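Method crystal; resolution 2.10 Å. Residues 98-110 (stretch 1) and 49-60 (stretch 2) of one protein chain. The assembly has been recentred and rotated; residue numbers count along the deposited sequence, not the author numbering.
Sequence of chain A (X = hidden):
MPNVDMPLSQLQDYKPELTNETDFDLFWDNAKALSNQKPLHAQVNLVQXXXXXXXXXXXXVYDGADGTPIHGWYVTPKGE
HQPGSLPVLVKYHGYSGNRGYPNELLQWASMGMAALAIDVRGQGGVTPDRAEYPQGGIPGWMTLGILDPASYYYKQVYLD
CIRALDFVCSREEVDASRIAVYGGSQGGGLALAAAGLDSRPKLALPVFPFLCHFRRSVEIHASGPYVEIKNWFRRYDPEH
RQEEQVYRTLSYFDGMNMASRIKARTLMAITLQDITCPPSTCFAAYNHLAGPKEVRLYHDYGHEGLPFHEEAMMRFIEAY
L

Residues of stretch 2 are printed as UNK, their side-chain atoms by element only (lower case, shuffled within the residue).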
# COMPACT_ATOMS: atom_id res chain seq x y z
N ASN A 98 16.73 4.17 -22.62
CA ASN A 98 17.42 3.98 -23.88
C ASN A 98 17.24 5.24 -24.73
O ASN A 98 16.66 6.20 -24.26
CB ASN A 98 16.86 2.77 -24.58
CG ASN A 98 15.38 2.86 -24.75
OD1 ASN A 98 14.85 3.87 -25.27
ND2 ASN A 98 14.68 1.79 -24.37
N ARG A 99 17.70 5.20 -25.96
CA ARG A 99 17.68 6.29 -26.93
C ARG A 99 16.28 6.71 -27.37
O ARG A 99 16.12 7.74 -28.04
CB ARG A 99 18.53 5.86 -28.12
CG ARG A 99 17.95 4.69 -28.94
CD ARG A 99 18.75 4.38 -30.21
NE ARG A 99 18.38 3.06 -30.71
CZ ARG A 99 18.55 2.60 -31.95
NH1 ARG A 99 19.16 3.31 -32.90
NH2 ARG A 99 18.10 1.38 -32.23
N GLY A 100 15.28 5.91 -27.00
CA GLY A 100 13.87 6.18 -27.31
C GLY A 100 13.50 6.13 -28.79
O GLY A 100 14.03 5.32 -29.57
N TYR A 101 12.66 7.08 -29.22
CA TYR A 101 12.11 7.01 -30.57
C TYR A 101 12.42 8.33 -31.20
O TYR A 101 12.46 9.34 -30.51
CB TYR A 101 10.58 6.70 -30.53
CG TYR A 101 10.24 5.42 -29.78
CD1 TYR A 101 10.06 5.41 -28.38
CD2 TYR A 101 10.11 4.21 -30.47
CE1 TYR A 101 9.77 4.23 -27.69
CE2 TYR A 101 9.81 3.02 -29.80
CZ TYR A 101 9.64 3.03 -28.42
OH TYR A 101 9.34 1.83 -27.80
N PRO A 102 12.65 8.35 -32.53
CA PRO A 102 13.06 9.60 -33.16
C PRO A 102 12.05 10.76 -33.09
O PRO A 102 12.46 11.92 -33.06
CB PRO A 102 13.30 9.20 -34.63
CG PRO A 102 13.41 7.70 -34.63
CD PRO A 102 12.65 7.20 -33.46
N ASN A 103 10.74 10.46 -33.04
CA ASN A 103 9.72 11.55 -32.94
C ASN A 103 9.89 12.45 -31.68
O ASN A 103 9.46 13.59 -31.69
CB ASN A 103 8.28 10.98 -32.94
CG ASN A 103 8.01 10.08 -31.74
OD1 ASN A 103 8.50 8.98 -31.70
ND2 ASN A 103 7.32 10.58 -30.75
N GLU A 104 10.53 11.93 -30.64
CA GLU A 104 10.85 12.72 -29.46
C GLU A 104 11.94 13.75 -29.65
O GLU A 104 12.19 14.54 -28.75
CB GLU A 104 11.33 11.79 -28.33
CG GLU A 104 10.36 10.71 -27.87
CD GLU A 104 11.02 9.83 -26.82
OE1 GLU A 104 11.89 10.36 -26.08
OE2 GLU A 104 10.70 8.61 -26.74
N LEU A 105 12.65 13.71 -30.76
CA LEU A 105 13.62 14.74 -31.09
C LEU A 105 13.08 15.77 -32.11
O LEU A 105 13.76 16.75 -32.42
CB LEU A 105 14.87 14.07 -31.64
CG LEU A 105 15.50 13.00 -30.74
CD1 LEU A 105 16.71 12.33 -31.39
CD2 LEU A 105 15.89 13.62 -29.41
N LEU A 106 11.87 15.56 -32.61
CA LEU A 106 11.23 16.50 -33.56
C LEU A 106 11.18 18.00 -33.17
O LEU A 106 11.42 18.87 -33.98
CB LEU A 106 9.79 16.01 -33.86
CG LEU A 106 8.87 17.01 -34.56
CD1 LEU A 106 9.39 17.42 -35.95
CD2 LEU A 106 7.48 16.38 -34.62
N GLN A 107 10.71 18.26 -31.99
CA GLN A 107 10.70 19.58 -31.40
C GLN A 107 11.98 20.35 -31.66
O GLN A 107 11.94 21.49 -32.09
CB GLN A 107 10.50 19.53 -29.90
CG GLN A 107 10.27 18.15 -29.28
CD GLN A 107 10.33 18.19 -27.78
OE1 GLN A 107 10.13 19.25 -27.18
NE2 GLN A 107 10.60 17.05 -27.16
N TRP A 108 13.13 19.70 -31.43
CA TRP A 108 14.43 20.35 -31.66
C TRP A 108 14.65 20.60 -33.12
O TRP A 108 15.02 21.71 -33.46
CB TRP A 108 15.53 19.53 -31.08
CG TRP A 108 15.24 19.16 -29.66
CD1 TRP A 108 15.19 17.92 -29.16
CD2 TRP A 108 14.95 20.05 -28.57
NE1 TRP A 108 14.86 17.95 -27.86
CE2 TRP A 108 14.75 19.25 -27.44
CE3 TRP A 108 14.87 21.46 -28.43
CZ2 TRP A 108 14.44 19.78 -26.17
CZ3 TRP A 108 14.59 22.00 -27.17
CH2 TRP A 108 14.37 21.16 -26.06
N ALA A 109 14.33 19.61 -33.99
CA ALA A 109 14.50 19.79 -35.41
C ALA A 109 13.61 20.89 -35.98
O ALA A 109 14.03 21.65 -36.86
CB ALA A 109 14.26 18.48 -36.15
N SER A 110 12.39 20.98 -35.49
CA SER A 110 11.50 22.03 -35.97
C SER A 110 11.99 23.43 -35.58
O SER A 110 11.64 24.39 -36.25
CB SER A 110 10.07 21.79 -35.47
OG SER A 110 9.96 22.29 -34.15
N UNK A 49 11.26 5.84 -45.04
CA UNK A 49 9.84 5.57 -44.67
C UNK A 49 9.52 5.67 -43.15
O UNK A 49 8.96 4.75 -42.56
c UNK A 49 9.39 4.17 -45.17
o UNK A 49 7.44 2.86 -44.56
o UNK A 49 7.09 4.84 -45.47
c UNK A 49 7.86 3.94 -45.06
N UNK A 50 9.94 6.77 -42.54
CA UNK A 50 9.46 7.17 -41.23
C UNK A 50 8.33 8.09 -41.65
O UNK A 50 8.44 8.74 -42.70
c UNK A 50 10.33 6.93 -38.14
c UNK A 50 10.52 7.94 -40.40
o UNK A 50 9.33 8.12 -34.75
c UNK A 50 9.76 9.21 -38.36
c UNK A 50 10.05 6.98 -36.78
c UNK A 50 10.21 8.04 -38.94
c UNK A 50 9.47 9.29 -36.97
c UNK A 50 9.61 8.15 -36.17
N UNK A 51 7.26 8.18 -40.84
CA UNK A 51 6.14 9.08 -41.24
C UNK A 51 6.47 10.59 -41.34
O UNK A 51 5.96 11.26 -42.22
c UNK A 51 6.95 7.44 -39.60
c UNK A 51 5.08 8.83 -40.16
c UNK A 51 5.46 7.54 -39.53
N UNK A 52 7.29 11.13 -40.44
CA UNK A 52 7.79 12.53 -40.54
C UNK A 52 8.79 12.67 -41.68
O UNK A 52 9.89 12.11 -41.63
c UNK A 52 6.15 13.48 -38.20
c UNK A 52 7.67 13.68 -38.12
c UNK A 52 8.18 13.19 -36.76
c UNK A 52 8.47 13.00 -39.24
N UNK A 53 8.39 13.39 -42.72
CA UNK A 53 9.25 13.74 -43.84
C UNK A 53 9.86 15.16 -43.72
O UNK A 53 10.71 15.48 -44.48
c UNK A 53 9.35 13.51 -46.40
n UNK A 53 7.85 14.54 -48.99
c UNK A 53 8.48 13.56 -45.15
c UNK A 53 8.71 12.71 -47.55
c UNK A 53 8.82 13.40 -48.91
N UNK A 54 9.49 15.95 -42.72
CA UNK A 54 10.16 17.25 -42.44
C UNK A 54 11.58 17.18 -41.78
O UNK A 54 12.24 18.21 -41.59
o UNK A 54 9.20 17.79 -40.21
c UNK A 54 9.23 18.15 -41.60
N UNK A 55 12.01 15.99 -41.39
CA UNK A 55 13.28 15.76 -40.76
C UNK A 55 13.99 14.59 -41.47
O UNK A 55 13.34 13.71 -42.04
c UNK A 55 12.18 13.77 -37.54
c UNK A 55 12.27 14.18 -39.02
c UNK A 55 12.46 16.62 -38.53
c UNK A 55 13.11 15.45 -39.25
N UNK A 56 15.33 14.59 -41.43
CA UNK A 56 16.09 13.39 -41.71
C UNK A 56 16.48 12.72 -40.40
O UNK A 56 16.97 13.41 -39.45
o UNK A 56 16.91 14.42 -43.70
c UNK A 56 17.33 13.69 -42.55
N UNK A 57 16.35 11.40 -40.40
CA UNK A 57 16.57 10.53 -39.21
C UNK A 57 17.61 9.48 -39.48
O UNK A 57 17.41 8.66 -40.36
c UNK A 57 14.23 10.79 -38.29
c UNK A 57 12.82 10.29 -38.52
c UNK A 57 15.27 9.79 -38.79
c UNK A 57 15.52 8.73 -37.70
N UNK A 58 18.70 9.48 -38.68
CA UNK A 58 19.76 8.51 -38.81
C UNK A 58 19.85 7.61 -37.63
O UNK A 58 19.82 8.05 -36.50
c UNK A 58 21.17 11.70 -42.51
c UNK A 58 21.63 10.38 -42.59
c UNK A 58 21.58 9.57 -41.44
c UNK A 58 20.71 12.21 -41.30
o UNK A 58 21.15 12.52 -43.61
c UNK A 58 21.09 9.21 -38.99
c UNK A 58 21.14 10.08 -40.23
c UNK A 58 20.70 11.39 -40.18
N UNK A 59 19.99 6.33 -37.92
CA UNK A 59 20.35 5.34 -37.02
C UNK A 59 21.89 5.42 -36.94
O UNK A 59 22.58 5.46 -37.94
o UNK A 59 19.49 1.74 -36.85
c UNK A 59 19.90 3.98 -37.60
c UNK A 59 19.86 2.91 -36.55
o UNK A 59 20.22 3.25 -35.41
N UNK A 60 22.42 5.45 -35.72
CA UNK A 60 23.82 5.85 -35.51
C UNK A 60 24.46 4.85 -34.54
O UNK A 60 23.79 4.43 -33.57
c UNK A 60 23.78 7.30 -35.01
c UNK A 60 23.60 8.24 -36.20
c UNK A 60 24.96 7.65 -34.16

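Position 49 carries two side-chain carbons, the second bearing two oxygens, and lies out of reach of stretch 1. A carboxylate one carbon removed from CB would be glutamate; here it sits directly on CB, so the residue is Asp-49.

At position 50 one carbon leads to a six-carbon ring bearing a single oxygen. The CA-to-CB bond points toward stretch 1, and the oxygen reaches the turn around Pro-102, 3.2 Å from N of Asn-103; a ring carbon lies 4.1 Å from Pro-102 CG, which is oblique to the ring. The phenol identifies Tyr-50. The backbone N of Asn-103 donates a weak hydrogen bond to Tyr-50 OH (134° at the hydrogen), and the ring carbon near Pro-102 is CE1.

Position 51 has three carbons closing a ring onto its own backbone nitrogen, the signature of proline. Pro-51 makes no contact with stretch 1.

Four carbons, forked at the second, occupy position 52. One carbon at the end of the fork lies 3.9 Å from CD2 of Leu-106 and 4.4 Å from CB of Asn-103. The branch beyond CB distinguishes leucine from isoleucine; the residue is Leu-52, buried, and the touching carbon is its CD2.

Position 53 shows four carbons in a row ending in nitrogen, remote from stretch 1: Lys-53, exposed and poorly ordered.

One carbon and one oxygen at position 54 could in principle be serine or cysteine by shape. The CA-to-CB bond points toward stretch 1, where the oxygen comes within 4.3 Å of Leu-106 CD1, a marginal contact. The element settles it as Ser-54.

The strand begins at position 55, with four carbons forked at the first and one arm two carbons long. The carbon of the short arm packs 3.5 Å from CB of Ala-109 and 4.1 Å from CD1 of Leu-106. This is Ile-55, and that carbon is CG2. Ala-109 and Ile-55 have their CA atoms 6.8 Å apart.

Position 56, again one carbon and one oxygen, out of reach of stretch 1, is Ser-56.

The fork at the first carbon returns at position 57, again with four carbons and one longer arm. The short arm's carbon lies 3.8 Å from CB of Pro-102. It is CG2 of Ile-57.

Position 58 repeats the six-carbon ring with one oxygen, out of reach of stretch 1: Tyr-58.

Position 59 has two carbons, the second with two oxygens. The CA-to-CB bond runs sideways, yet the end of the side chain comes nearer, and one oxygen lies 2.7 Å from NH1 of Arg-99, near the guanidinium plane. This is Asp-59, whose OD1 forms the salt bridge.

Position 60 has one carbon carrying two more, without a close contact here, hence Val-60, buried.

The contact works through alternation along the strand: the CA-to-CB bonds of Ile-55 and Ile-57 point toward stretch 1, whereas Ser-56 and Tyr-58 stay out of reach. With Leu-52, the isoleucines pack against Pro-102, Leu-106 and Ala-109. Tyr-50 adds a polar tie to the backbone of Asn-103, and the Arg-99 to Asp-59 salt bridge complements this apolar packing. Together the stretches bury 445 Å².

Stretch 2 49-60: DYPLKSISIYDV
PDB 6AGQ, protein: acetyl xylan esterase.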